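Side-chain contact in putative primosome component (Streptococcus pyogenes serotype M3, PDB 2QGZ), which is probably a helicase loader of the primosome, a P-loop ATPase thought to help place the replicative helicase on DNA: residues A[104-109]-A[117-122]. Residues are numbered along the deposited sequence; the frame is centred on the assembly and turned at random.
Sequences AISERI and SYRHIH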
loop_
_atom_site.group_PDB
_atom_site.type_symbol
_atom_site.label_atom_id
_atom_site.label_comp_id
_atom_site.label_asym_id
_atom_site.label_seq_id
_atom_site.Cartn_x
_atom_site.Cartn_y
_atom_site.Cartn_z
ATOM N N ALA A 104 -6.776 -2.679 -20.308
ATOM C CA ALA A 104 -6.323 -1.314 -20.106
ATOM C C ALA A 104 -6.318 -0.941 -18.626
ATOM O O ALA A 104 -5.403 -0.266 -18.160
ATOM C CB ALA A 104 -7.207 -0.346 -20.888
ATOM N N ILE A 105 -7.336 -1.373 -17.885
ATOM C CA ILE A 105 -7.407 -1.053 -16.460
ATOM C C ILE A 105 -6.294 -1.777 -15.714
ATOM O O ILE A 105 -5.755 -1.280 -14.728
ATOM C CB ILE A 105 -8.777 -1.450 -15.847
ATOM C CG1 ILE A 105 -8.999 -2.954 -15.976
ATOM C CG2 ILE A 105 -9.904 -0.693 -16.547
ATOM C CD1 ILE A 105 -10.372 -3.412 -15.487
ATOM N N SER A 106 -5.938 -2.950 -16.215
ATOM C CA SER A 106 -4.894 -3.752 -15.610
ATOM C C SER A 106 -3.515 -3.116 -15.769
ATOM O O SER A 106 -2.682 -3.210 -14.870
ATOM C CB SER A 106 -4.897 -5.146 -16.233
ATOM O OG SER A 106 -3.925 -5.968 -15.624
ATOM N N GLU A 107 -3.276 -2.463 -16.903
ATOM C CA GLU A 107 -1.981 -1.834 -17.164
ATOM C C GLU A 107 -1.715 -0.545 -16.375
ATOM O O GLU A 107 -0.566 -0.104 -16.287
ATOM C CB GLU A 107 -1.818 -1.551 -18.660
ATOM C CG GLU A 107 -2.731 -0.463 -19.201
ATOM C CD GLU A 107 -2.368 -0.048 -20.619
ATOM O OE1 GLU A 107 -1.244 0.472 -20.809
ATOM O OE2 GLU A 107 -3.199 -0.243 -21.538
ATOM N N ARG A 108 -2.762 0.060 -15.815
ATOM C CA ARG A 108 -2.594 1.278 -15.023
ATOM C C ARG A 108 -2.008 0.943 -13.646
ATOM O O ARG A 108 -1.671 1.844 -12.871
ATOM C CB ARG A 108 -3.932 1.986 -14.795
ATOM C CG ARG A 108 -4.676 2.414 -16.028
ATOM C CD ARG A 108 -5.679 3.497 -15.661
ATOM N NE ARG A 108 -6.494 3.915 -16.799
ATOM C CZ ARG A 108 -7.499 3.207 -17.308
ATOM N NH1 ARG A 108 -7.833 2.031 -16.782
ATOM N NH2 ARG A 108 -8.170 3.677 -18.349
ATOM N N ILE A 109 -1.909 -0.350 -13.347
ATOM C CA ILE A 109 -1.389 -0.815 -12.065
ATOM C C ILE A 109 0.079 -1.214 -12.146
ATOM O O ILE A 109 0.410 -2.323 -12.571
ATOM C CB ILE A 109 -2.202 -2.026 -11.552
ATOM C CG1 ILE A 109 -3.666 -1.631 -11.378
ATOM C CG2 ILE A 109 -1.640 -2.520 -10.241
ATOM C CD1 ILE A 109 -4.554 -2.785 -10.975
ATOM N N SER A 117 0.271 -11.586 -10.824
ATOM C CA SER A 117 -1.104 -11.804 -10.383
ATOM C C SER A 117 -1.703 -10.630 -9.602
ATOM O O SER A 117 -2.916 -10.460 -9.594
ATOM C CB SER A 117 -1.205 -13.081 -9.554
ATOM O OG SER A 117 -0.350 -13.016 -8.431
ATOM N N TYR A 118 -0.861 -9.814 -8.970
ATOM C CA TYR A 118 -1.336 -8.657 -8.200
ATOM C C TYR A 118 -1.947 -7.569 -9.059
ATOM O O TYR A 118 -2.430 -6.567 -8.545
ATOM C CB TYR A 118 -0.203 -8.029 -7.389
ATOM C CG TYR A 118 0.071 -8.710 -6.082
ATOM C CD1 TYR A 118 0.918 -9.812 -6.011
ATOM C CD2 TYR A 118 -0.522 -8.256 -4.904
ATOM C CE1 TYR A 118 1.169 -10.444 -4.798
ATOM C CE2 TYR A 118 -0.277 -8.878 -3.695
ATOM C CZ TYR A 118 0.567 -9.972 -3.646
ATOM O OH TYR A 118 0.789 -10.610 -2.445
ATOM N N ARG A 119 -1.916 -7.767 -10.366
ATOM C CA ARG A 119 -2.447 -6.797 -11.310
ATOM C C ARG A 119 -3.801 -7.292 -11.822
ATOM O O ARG A 119 -4.493 -6.597 -12.566
ATOM C CB ARG A 119 -1.438 -6.636 -12.455
ATOM C CG ARG A 119 -1.765 -5.590 -13.506
ATOM C CD ARG A 119 -0.475 -5.026 -14.119
ATOM N NE ARG A 119 0.402 -6.079 -14.612
ATOM C CZ ARG A 119 1.727 -6.032 -14.544
ATOM N NH1 ARG A 119 2.326 -4.977 -14.005
ATOM N NH2 ARG A 119 2.452 -7.047 -14.996
ATOM N N HIS A 120 -4.187 -8.493 -11.392
ATOM C CA HIS A 120 -5.454 -9.083 -11.818
ATOM C C HIS A 120 -6.346 -9.528 -10.656
ATOM O O HIS A 120 -6.987 -10.580 -10.728
ATOM C CB HIS A 120 -5.188 -10.280 -12.745
ATOM C CG HIS A 120 -4.305 -9.955 -13.911
ATOM N ND1 HIS A 120 -4.675 -9.069 -14.902
ATOM C CD2 HIS A 120 -3.059 -10.379 -14.231
ATOM C CE1 HIS A 120 -3.694 -8.964 -15.782
ATOM N NE2 HIS A 120 -2.702 -9.748 -15.398
ATOM N N ILE A 121 -6.399 -8.732 -9.592
ATOM C CA ILE A 121 -7.232 -9.068 -8.439
ATOM C C ILE A 121 -8.451 -8.160 -8.371
ATOM O O ILE A 121 -8.316 -6.939 -8.306
ATOM C CB ILE A 121 -6.437 -8.948 -7.125
ATOM C CG1 ILE A 121 -5.205 -9.856 -7.198
ATOM C CG2 ILE A 121 -7.308 -9.352 -5.952
ATOM C CD1 ILE A 121 -4.341 -9.829 -5.970
ATOM N N HIS A 122 -9.640 -8.761 -8.387
ATOM C CA HIS A 122 -10.889 -8.001 -8.337
ATOM C C HIS A 122 -11.535 -8.001 -6.947
ATOM O O HIS A 122 -11.256 -8.862 -6.109
ATOM C CB HIS A 122 -11.913 -8.573 -9.332
ATOM C CG HIS A 122 -11.410 -8.707 -10.738
ATOM N ND1 HIS A 122 -10.392 -9.569 -11.088
ATOM C CD2 HIS A 122 -11.829 -8.134 -11.892
ATOM C CE1 HIS A 122 -10.209 -9.524 -12.396
ATOM N NE2 HIS A 122 -11.069 -8.661 -12.907
#
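R119 lies against S106 and I109, and its long side chain shows how an arginine can pack through its aliphatic part while its charged end comes near the backbone carbonyl of I109. R119 CB starts 4.1 Å from S106 OG. With CG anti to the backbone N (chi1 -176°), the chain is sent toward S106 and I109, and R119 CG comes to 4.1 Å from I109 CB; its still closer approach to S106 is doubtful in the model. R119 CD then passes 3.2 Å from I109 O. A bend at chi3 (53°) turns the guanidinium so that I109 O lies in its plane, at the edge, with R119 NH1 3.6 Å from I109 O. A hydrogen bond across the contact uses the arginine's backbone: S106 OG donates to R119 O at 3.2 Å, from above the carbonyl plane, 50° out of it. The same hydroxyl also meets the imidazole of H120 obliquely, with S106 OG 3.3 Å from H120 ND1. The buried I109 brings CD1 to 4.1 Å from R119 O. Beyond the contact, Y118 bonds through OH to S166 of a probable Walker A motif and packs edge-to-face on Y167. The arrangement thus ties the short helix leading into edge strand 109-112 to the 3-10 turn that follows it, at one border of the parallel sheet of a P-loop NTPase fold.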